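Local structure of putative aminopeptidase (Leishmania major, 5NTH) at residues K380-M385 with G493-Q498. The protein is a leucyl aminopeptidase of the M17 family that binds manganese and probably removes N-terminal residues from peptides. Numbering follows the deposited sequence.
Sequences KSVEVM and GYFVEQ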
loop_
_atom_site.group_PDB
_atom_site.type_symbol
_atom_site.label_atom_id
_atom_site.label_comp_id
_atom_site.label_asym_id
_atom_site.label_seq_id
_atom_site.Cartn_x
_atom_site.Cartn_y
_atom_site.Cartn_z
ATOM N N LYS A 380 33.298 -3.151 -16.581
ATOM C CA LYS A 380 31.919 -3.498 -16.860
ATOM C C LYS A 380 31.009 -2.312 -16.486
ATOM O O LYS A 380 31.168 -1.713 -15.413
ATOM C CB LYS A 380 31.533 -4.771 -16.094
ATOM C CG LYS A 380 32.371 -6.002 -16.436
ATOM C CD LYS A 380 31.746 -6.894 -17.505
ATOM C CE LYS A 380 31.183 -8.196 -16.932
ATOM N NZ LYS A 380 32.251 -9.160 -16.547
ATOM N N SER A 381 30.088 -1.973 -17.388
ATOM C CA SER A 381 29.173 -0.855 -17.189
ATOM C C SER A 381 27.890 -1.332 -16.507
ATOM O O SER A 381 27.378 -2.401 -16.831
ATOM C CB SER A 381 28.850 -0.197 -18.533
ATOM O OG SER A 381 28.156 -1.092 -19.378
ATOM N N VAL A 382 27.363 -0.548 -15.576
ATOM C CA VAL A 382 26.206 -0.991 -14.809
ATOM C C VAL A 382 25.089 0.014 -14.882
ATOM O O VAL A 382 25.305 1.196 -14.628
ATOM C CB VAL A 382 26.561 -1.243 -13.325
ATOM C CG1 VAL A 382 25.316 -1.588 -12.521
ATOM C CG2 VAL A 382 27.534 -2.389 -13.224
ATOM N N GLU A 383 23.890 -0.458 -15.196
ATOM C CA GLU A 383 22.721 0.423 -15.216
ATOM C C GLU A 383 21.975 0.329 -13.884
ATOM O O GLU A 383 21.335 -0.677 -13.591
ATOM C CB GLU A 383 21.767 0.084 -16.364
ATOM C CG GLU A 383 20.786 1.231 -16.634
ATOM C CD GLU A 383 19.662 0.891 -17.600
ATOM O OE1 GLU A 383 19.547 -0.301 -17.974
ATOM O OE2 GLU A 383 18.882 1.830 -17.965
ATOM N N VAL A 384 22.032 1.392 -13.107
ATOM C CA VAL A 384 21.423 1.414 -11.787
ATOM C C VAL A 384 19.924 1.539 -11.894
ATOM O O VAL A 384 19.438 2.580 -12.227
ATOM C CB VAL A 384 21.958 2.603 -10.969
ATOM C CG1 VAL A 384 21.316 2.651 -9.592
ATOM C CG2 VAL A 384 23.482 2.516 -10.833
ATOM N N MET A 385 19.191 0.485 -11.581
ATOM C CA MET A 385 17.720 0.523 -11.584
ATOM C C MET A 385 17.108 0.747 -10.218
ATOM O O MET A 385 15.978 1.237 -10.114
ATOM C CB MET A 385 17.179 -0.782 -12.127
ATOM C CG MET A 385 17.649 -1.111 -13.524
ATOM S SD MET A 385 16.681 -0.215 -14.743
ATOM C CE MET A 385 17.368 1.434 -14.701
ATOM N N GLY A 493 25.013 -12.259 -5.241
ATOM C CA GLY A 493 26.356 -12.810 -5.393
ATOM C C GLY A 493 26.894 -12.755 -6.806
ATOM O O GLY A 493 28.051 -12.412 -7.021
ATOM N N TYR A 494 26.042 -13.100 -7.763
ATOM C CA TYR A 494 26.381 -13.080 -9.197
ATOM C C TYR A 494 26.808 -11.701 -9.676
ATOM O O TYR A 494 27.734 -11.563 -10.457
ATOM C CB TYR A 494 25.182 -13.566 -10.025
ATOM C CG TYR A 494 25.334 -13.362 -11.514
ATOM C CD1 TYR A 494 26.037 -14.279 -12.302
ATOM C CD2 TYR A 494 24.775 -12.237 -12.136
ATOM C CE1 TYR A 494 26.186 -14.074 -13.664
ATOM C CE2 TYR A 494 24.913 -12.018 -13.493
ATOM C CZ TYR A 494 25.614 -12.936 -14.254
ATOM O OH TYR A 494 25.756 -12.707 -15.597
ATOM N N PHE A 495 26.134 -10.679 -9.193
ATOM C CA PHE A 495 26.507 -9.346 -9.563
ATOM C C PHE A 495 27.951 -9.162 -9.187
ATOM O O PHE A 495 28.733 -8.804 -10.014
ATOM C CB PHE A 495 25.660 -8.287 -8.873
ATOM C CG PHE A 495 26.031 -6.906 -9.280
ATOM C CD1 PHE A 495 27.086 -6.241 -8.659
ATOM C CD2 PHE A 495 25.392 -6.292 -10.346
ATOM C CE1 PHE A 495 27.466 -4.957 -9.065
ATOM C CE2 PHE A 495 25.762 -5.015 -10.747
ATOM C CZ PHE A 495 26.809 -4.350 -10.106
ATOM N N VAL A 496 28.297 -9.451 -7.938
ATOM C CA VAL A 496 29.668 -9.254 -7.436
ATOM C C VAL A 496 30.657 -10.158 -8.152
ATOM O O VAL A 496 31.771 -9.773 -8.454
ATOM C CB VAL A 496 29.800 -9.546 -5.933
ATOM C CG1 VAL A 496 31.151 -9.067 -5.428
ATOM C CG2 VAL A 496 28.708 -8.854 -5.127
ATOM N N GLU A 497 30.255 -11.378 -8.414
ATOM C CA GLU A 497 31.138 -12.275 -9.126
ATOM C C GLU A 497 31.637 -11.697 -10.460
ATOM O O GLU A 497 32.788 -11.923 -10.845
ATOM C CB GLU A 497 30.442 -13.587 -9.392
ATOM C CG GLU A 497 31.384 -14.696 -9.786
ATOM C CD GLU A 497 30.649 -15.989 -10.037
ATOM O OE1 GLU A 497 29.406 -15.945 -10.155
ATOM O OE2 GLU A 497 31.313 -17.057 -10.117
ATOM N N GLN A 498 30.809 -10.928 -11.158
ATOM C CA GLN A 498 31.218 -10.470 -12.477
ATOM C C GLN A 498 32.366 -9.497 -12.446
ATOM O O GLN A 498 32.940 -9.241 -13.482
ATOM C CB GLN A 498 30.066 -9.818 -13.219
ATOM C CG GLN A 498 28.807 -10.643 -13.351
ATOM C CD GLN A 498 29.089 -12.099 -13.666
ATOM O OE1 GLN A 498 29.018 -12.953 -12.776
ATOM N NE2 GLN A 498 29.436 -12.390 -14.906
#
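K380 reaches across to the backbone of Q498, in the 493-498 segment that lies on helix 488-497. Its NZ donates a hydrogen bond to the carbonyl O of Q498, at 3.1 Å. The bond is bent at the acceptor, with a C=O...N angle of 137°. The amine is tilted 19° from the carbonyl plane. The lysine chain is not extended. It bends at all three of its outer torsions, and this folding brings NZ to the carbonyl O and leaves it 4.0 Å from Q498 CB. The pairing of an ammonium group with a carbonyl oxygen is probably favourable electrostatically.

The second point of contact is apolar. V382 and F495 reach toward each other and meet at the far end of the ring. V382 CG2 sits 3.8 Å from F495 CZ, and its approach is oblique. V382 CG1 lies in the ring plane at the edge, 3.9 Å from F495 CE2. With CG anti to the backbone N (chi1 -179°), the phenylalanine extends its ring from the helix to the strand. Strand 381-383 is the middle member of a small three-stranded mixed sheet in the M17 catalytic domain, between strands 373-375 and 477-478. The contact thus joins this sheet to helix 488-497. M477 of the neighbouring strand touches V382, F495 and Q498. F495 also packs on R392 of the bicarbonate pocket, and the F495 side chain is about 9 Å from that of the manganese ligand E390.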